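Local coordinates for taurine:2-oxoglutarate aminotransferase (Bifidobacterium kashiwanohense PV20-2, PDB 6JIX), which probably moves the amino group of taurine to 2-oxoglutarate as a pyridoxal 5'-phosphate-dependent class III aminotransferase, at residues T50-L55 / E430-K435; L405-F410 / I416-P421. All coordinates share one frame; numbering follows the deposited sequence.

How the interactions relate
Interactions 1 and 2 are both buried, and their centres lie about 5 Å apart. Each supplies one strand to the same mixed sheet, 48-51 and the parallel 407-408; their other segments lie on helix 426-447 and on strand 415-418, an edge strand of a separate antiparallel sheet. Where the two contacts meet, probable backbone hydrogen bonds join Thr50 N to Gly406 O and Cys419 N to Met52 O. Interaction 1 sets a single hydroxyl-carboxylate bond and a methionine against the helix, away from the ligand end of its own loop. Interaction 2 relies on two bonds involving backbone groups and on aromatic and aliphatic packing. Both contribute residues around the same bound glutamate.

Interaction 1: residues T50-L55 / E430-K435. With GLU (glutamic acid), chain N.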
loop_
_atom_site.group_PDB
_atom_site.type_symbol
_atom_site.label_atom_id
_atom_site.label_comp_id
_atom_site.label_asym_id
_atom_site.label_seq_id
_atom_site.Cartn_x
_atom_site.Cartn_y
_atom_site.Cartn_z
ATOM N N THR A 50 21.399 2.330 -18.849
ATOM C CA THR A 50 22.052 1.733 -17.695
ATOM C C THR A 50 21.385 2.321 -16.463
ATOM O O THR A 50 21.395 3.545 -16.264
ATOM C CB THR A 50 23.561 2.014 -17.694
ATOM O OG1 THR A 50 24.080 1.909 -19.030
ATOM C CG2 THR A 50 24.306 1.026 -16.805
ATOM N N ASP A 51 20.825 1.450 -15.624
ATOM C CA ASP A 51 19.958 1.895 -14.534
ATOM C C ASP A 51 20.819 2.330 -13.345
ATOM O O ASP A 51 20.948 1.644 -12.328
ATOM C CB ASP A 51 18.987 0.784 -14.160
ATOM C CG ASP A 51 17.924 1.244 -13.194
ATOM O OD1 ASP A 51 17.796 2.473 -12.983
ATOM O OD2 ASP A 51 17.214 0.365 -12.651
ATOM N N MET A 52 21.385 3.529 -13.465
ATOM C CA MET A 52 22.282 4.051 -12.443
ATOM C C MET A 52 21.562 4.556 -11.181
ATOM O O MET A 52 22.232 4.852 -10.181
ATOM C CB MET A 52 23.139 5.158 -13.066
ATOM C CG MET A 52 24.071 4.631 -14.136
ATOM S SD MET A 52 25.159 3.330 -13.500
ATOM C CE MET A 52 26.212 4.330 -12.430
ATOM N N SER A 53 20.227 4.613 -11.171
ATOM C CA SER A 53 19.474 4.962 -9.972
ATOM C C SER A 53 18.707 3.772 -9.405
ATOM O O SER A 53 17.892 3.947 -8.489
ATOM C CB SER A 53 18.490 6.093 -10.271
ATOM O OG SER A 53 17.344 5.573 -10.938
ATOM N N SER A 54 18.933 2.570 -9.941
ATOM C CA SER A 54 18.207 1.379 -9.511
ATOM C C SER A 54 16.700 1.613 -9.543
ATOM O O SER A 54 15.963 1.166 -8.656
ATOM C CB SER A 54 18.653 0.939 -8.124
ATOM O OG SER A 54 19.789 0.120 -8.237
ATOM N N LEU A 55 16.243 2.288 -10.605
ATOM C CA LEU A 55 14.883 2.802 -10.754
ATOM C C LEU A 55 14.599 3.831 -9.654
ATOM O O LEU A 55 15.074 4.969 -9.746
ATOM C CB LEU A 55 13.862 1.661 -10.774
ATOM C CG LEU A 55 13.951 0.745 -12.000
ATOM C CD1 LEU A 55 12.740 -0.198 -12.060
ATOM C CD2 LEU A 55 14.071 1.572 -13.267
ATOM N N GLU A 430 33.218 1.582 -14.576
ATOM C CA GLU A 430 34.213 2.239 -15.419
ATOM C C GLU A 430 33.673 2.605 -16.793
ATOM O O GLU A 430 34.305 3.395 -17.499
ATOM C CB GLU A 430 35.463 1.367 -15.555
ATOM C CG GLU A 430 36.535 1.715 -14.516
ATOM C CD GLU A 430 37.070 0.489 -13.792
ATOM O OE1 GLU A 430 37.234 -0.571 -14.453
ATOM O OE2 GLU A 430 37.318 0.593 -12.561
ATOM N N GLU A 431 32.541 2.036 -17.201
ATOM C CA GLU A 431 31.930 2.374 -18.478
ATOM C C GLU A 431 30.891 3.471 -18.363
ATOM O O GLU A 431 30.659 4.190 -19.339
ATOM C CB GLU A 431 31.229 1.159 -19.110
ATOM C CG GLU A 431 31.942 -0.184 -18.997
ATOM C CD GLU A 431 31.198 -1.281 -19.751
ATOM O OE1 GLU A 431 29.952 -1.342 -19.592
ATOM O OE2 GLU A 431 31.856 -2.055 -20.502
ATOM N N GLU A 432 30.227 3.581 -17.212
ATOM C CA GLU A 432 29.112 4.512 -17.056
ATOM C C GLU A 432 29.535 5.858 -16.506
ATOM O O GLU A 432 29.047 6.890 -16.980
ATOM C CB GLU A 432 28.042 3.920 -16.135
ATOM C CG GLU A 432 27.341 2.701 -16.704
ATOM C CD GLU A 432 26.770 2.931 -18.095
ATOM O OE1 GLU A 432 26.340 4.076 -18.431
ATOM O OE2 GLU A 432 26.768 1.937 -18.854
ATOM N N LEU A 433 30.429 5.859 -15.513
ATOM C CA LEU A 433 30.806 7.106 -14.853
ATOM C C LEU A 433 31.335 8.155 -15.819
ATOM O O LEU A 433 30.989 9.335 -15.647
ATOM C CB LEU A 433 31.825 6.813 -13.745
ATOM C CG LEU A 433 31.149 6.070 -12.592
ATOM C CD1 LEU A 433 32.094 5.832 -11.434
ATOM C CD2 LEU A 433 29.889 6.823 -12.130
ATOM N N PRO A 434 32.130 7.820 -16.839
ATOM C CA PRO A 434 32.501 8.845 -17.831
ATOM C C PRO A 434 31.309 9.598 -18.420
ATOM O O PRO A 434 31.466 10.761 -18.809
ATOM C CB PRO A 434 33.261 8.031 -18.885
ATOM C CG PRO A 434 33.883 6.906 -18.072
ATOM C CD PRO A 434 32.846 6.541 -17.061
ATOM N N LYS A 435 30.126 8.983 -18.505
ATOM C CA LYS A 435 28.963 9.714 -19.004
ATOM C C LYS A 435 28.548 10.830 -18.034
ATOM O O LYS A 435 28.060 11.891 -18.462
ATOM C CB LYS A 435 27.808 8.735 -19.274
HETATM N N GLU N . 14.604 8.276 -13.886
HETATM C CA GLU N . 14.745 7.195 -12.929
HETATM C C GLU N . 14.682 5.825 -13.609
HETATM O O GLU N . 15.753 5.165 -13.872
HETATM C CB GLU N . 13.594 7.308 -11.941
HETATM C CG GLU N . 12.304 7.558 -12.694
HETATM C CD GLU N . 11.153 7.844 -11.741
HETATM O OE1 GLU N . 11.395 8.691 -10.845
HETATM O OE2 GLU N . 10.012 7.264 -11.833
HETATM O OXT GLU N . 13.548 5.366 -13.889
#
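Between residues 50-55 and 430-435 the backbones come nearest at Thr50 and Glu432, with 7.6 Å between Thr50 CA and Glu432 CA. Their side chains come from opposite directions, and the Thr50 hydroxyl donates from OG1 to Glu432 OE2 over 2.7 Å, meeting the carboxylate from above its plane. A bend in the glutamate chain (chi2 -53°) helps to bring the carboxylate over Thr50, whose CG2 packs 3.5 Å from Glu432 CG. Met52 crosses this chain with SD 3.9 Å from Glu432 CG, while Met52 CE makes a looser contact with Leu433 CD2, 4.5 Å away. An alanine in place of Glu432 removes the carboxylate and the CG methylene, which would probably cost the Thr50 hydroxyl this acceptor and open a gap beside the Met52 sulfur. The chain then makes a type I turn from Asp51 to Ser54, and Asp51 OD1 accepts the Leu55 N-H on its syn side. Ser53 OG lies 3.4 Å from O of the bound glutamate. Residues 50-55 thus meet the helix through a buried acid, whose charge a long, weak ion pair with Arg48 probably offsets in part, and hold the ligand-facing turn with their own hydrogen bonds.

Interaction 2: residues L405-F410 / I416-P421; sequences LGFSTF and INICPP. With GLU (glutamic acid), chain N.
Thr409 and Asn417 form the shorter of two hydrogen bonds between 405-410 and 416-421: the Thr409 hydroxyl donates from OG1 to Asn417 O over 2.7 Å, reaching the oxygen from above the carbonyl plane. Its chi1 of -165°, with OG1 opposite the backbone N, turns the hydroxyl to that carbonyl. The second bond runs the other way, from Asn417 N to Phe410 O at 3.1 Å. Asn417 is therefore gripped at both its backbone N-H and its carbonyl, by two consecutive residues.

On the ligand side, the Thr409 carbonyl oxygen accepts a hydrogen bond from the amino nitrogen of the bound glutamate, and Ser408 OG lies 2.6 Å from the ligand's O atom. Tyr86 of the second subunit packs on Ser408.

Outward from these bonds, Asn417 ND2 stands 3.3 Å above one face of the Phe410 ring, offset toward the rim beside CE2 and CZ. The amide is steeply inclined to the ring, 77° between their planes, so its nitrogen rather than its flat face meets the aromatic carbons. On the apolar side, Thr409 CG2 touches Ile416 CG2 at 3.9 Å and also meets the Phe407 ring in plane at its edge. Ile418 CG1 approaches another part of that edge, 4.3 Å from Phe407 CZ. Met52 and Lys435 also contact Phe407, tying it to the neighbouring loop and to helix 426-447.

The contact joins strands of two different sheets and, through Ser408, Thr409 and Phe410, forms part of a glutamate pocket, with the Phe410 side chain about 7 Å from the bound pyridoxal 5'-phosphate. The chemistry divides Thr409 among three tasks: its hydroxyl bonds to the backbone of strand 415-418, its methyl joins the hydrophobic packing, and its backbone carbonyl holds the ligand's amino group.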
loop_
_atom_site.group_PDB
_atom_site.type_symbol
_atom_site.label_atom_id
_atom_site.label_comp_id
_atom_site.label_asym_id
_atom_site.label_seq_id
_atom_site.Cartn_x
_atom_site.Cartn_y
_atom_site.Cartn_z
ATOM N N LEU A 405 22.856 9.795 -22.867
ATOM C CA LEU A 405 24.016 8.911 -22.926
ATOM C C LEU A 405 23.725 7.513 -22.363
ATOM O O LEU A 405 24.666 6.755 -22.099
ATOM C CB LEU A 405 25.201 9.538 -22.177
ATOM C CG LEU A 405 25.550 11.001 -22.455
ATOM C CD1 LEU A 405 26.816 11.403 -21.715
ATOM C CD2 LEU A 405 25.706 11.238 -23.938
ATOM N N GLY A 406 22.455 7.178 -22.120
ATOM C CA GLY A 406 22.126 5.904 -21.501
ATOM C C GLY A 406 22.427 5.820 -20.017
ATOM O O GLY A 406 22.389 4.726 -19.444
ATOM N N PHE A 407 22.705 6.943 -19.371
ATOM C CA PHE A 407 22.949 7.008 -17.934
ATOM C C PHE A 407 21.640 7.476 -17.306
ATOM O O PHE A 407 21.354 8.676 -17.269
ATOM C CB PHE A 407 24.117 7.948 -17.643
ATOM C CG PHE A 407 24.585 7.931 -16.223
ATOM C CD1 PHE A 407 23.801 8.460 -15.211
ATOM C CD2 PHE A 407 25.826 7.403 -15.904
ATOM C CE1 PHE A 407 24.252 8.458 -13.899
ATOM C CE2 PHE A 407 26.280 7.389 -14.594
ATOM C CZ PHE A 407 25.495 7.922 -13.591
ATOM N N SER A 408 20.831 6.516 -16.850
ATOM C CA SER A 408 19.492 6.784 -16.333
ATOM C C SER A 408 19.543 6.960 -14.820
ATOM O O SER A 408 19.898 6.027 -14.093
ATOM C CB SER A 408 18.528 5.653 -16.705
ATOM O OG SER A 408 17.515 5.503 -15.717
ATOM N N THR A 409 19.151 8.141 -14.348
ATOM C CA THR A 409 19.089 8.412 -12.920
ATOM C C THR A 409 18.038 9.489 -12.679
ATOM O O THR A 409 17.301 9.885 -13.592
ATOM C CB THR A 409 20.479 8.793 -12.387
ATOM O OG1 THR A 409 20.488 8.725 -10.957
ATOM C CG2 THR A 409 20.898 10.193 -12.849
ATOM N N PHE A 410 17.953 9.945 -11.432
ATOM C CA PHE A 410 17.034 11.008 -11.058
ATOM C C PHE A 410 17.650 11.762 -9.896
ATOM O O PHE A 410 18.678 11.367 -9.348
ATOM C CB PHE A 410 15.642 10.463 -10.690
ATOM C CG PHE A 410 15.567 9.864 -9.301
ATOM C CD1 PHE A 410 16.076 8.590 -9.042
ATOM C CD2 PHE A 410 14.989 10.573 -8.250
ATOM C CE1 PHE A 410 16.017 8.036 -7.754
ATOM C CE2 PHE A 410 14.925 10.023 -6.958
ATOM C CZ PHE A 410 15.438 8.759 -6.711
ATOM N N ILE A 416 21.975 15.266 -7.946
ATOM C CA ILE A 416 21.960 14.103 -8.816
ATOM C C ILE A 416 22.279 12.898 -7.950
ATOM O O ILE A 416 23.281 12.892 -7.223
ATOM C CB ILE A 416 22.960 14.236 -9.977
ATOM C CG1 ILE A 416 22.792 15.594 -10.666
ATOM C CG2 ILE A 416 22.708 13.141 -10.972
ATOM C CD1 ILE A 416 23.714 15.830 -11.827
ATOM N N ASN A 417 21.413 11.896 -7.999
ATOM C CA ASN A 417 21.698 10.647 -7.318
ATOM C C ASN A 417 22.548 9.755 -8.202
ATOM O O ASN A 417 22.429 9.768 -9.431
ATOM C CB ASN A 417 20.411 9.903 -6.957
ATOM C CG ASN A 417 19.516 10.705 -6.039
ATOM O OD1 ASN A 417 20.002 11.388 -5.136
ATOM N ND2 ASN A 417 18.200 10.623 -6.257
ATOM N N ILE A 418 23.404 8.968 -7.562
ATOM C CA ILE A 418 24.054 7.848 -8.215
ATOM C C ILE A 418 23.885 6.670 -7.263
ATOM O O ILE A 418 24.562 6.586 -6.234
ATOM C CB ILE A 418 25.519 8.117 -8.553
ATOM C CG1 ILE A 418 25.619 9.329 -9.486
ATOM C CG2 ILE A 418 26.111 6.902 -9.243
ATOM C CD1 ILE A 418 25.927 10.666 -8.764
ATOM N N CYS A 419 22.943 5.784 -7.583
ATOM C CA CYS A 419 22.602 4.633 -6.751
ATOM C C CYS A 419 22.420 3.434 -7.668
ATOM O O CYS A 419 21.302 2.927 -7.847
ATOM C CB CYS A 419 21.333 4.905 -5.943
ATOM S SG CYS A 419 21.357 6.428 -4.992
ATOM N N PRO A 420 23.510 2.942 -8.260
ATOM C CA PRO A 420 23.413 1.835 -9.222
ATOM C C PRO A 420 23.103 0.523 -8.526
ATOM O O PRO A 420 23.294 0.386 -7.309
ATOM C CB PRO A 420 24.808 1.804 -9.862
ATOM C CG PRO A 420 25.713 2.362 -8.785
ATOM C CD PRO A 420 24.897 3.416 -8.086
ATOM N N PRO A 421 22.633 -0.478 -9.264
ATOM C CA PRO A 421 22.322 -1.765 -8.634
ATOM C C PRO A 421 23.534 -2.345 -7.919
ATOM O O PRO A 421 24.671 -2.217 -8.379
ATOM C CB PRO A 421 21.881 -2.642 -9.811
ATOM C CG PRO A 421 21.453 -1.665 -10.858
ATOM C CD PRO A 421 22.348 -0.484 -10.705
HETATM N N GLU N . 14.604 8.276 -13.886
HETATM C CA GLU N . 14.745 7.195 -12.929
HETATM C C GLU N . 14.682 5.825 -13.609
HETATM O O GLU N . 15.753 5.165 -13.872
HETATM C CB GLU N . 13.594 7.308 -11.941
HETATM C CG GLU N . 12.304 7.558 -12.694
HETATM C CD GLU N . 11.153 7.844 -11.741
HETATM O OE1 GLU N . 11.395 8.691 -10.845
HETATM O OE2 GLU N . 10.012 7.264 -11.833
HETATM O OXT GLU N . 13.548 5.366 -13.889
#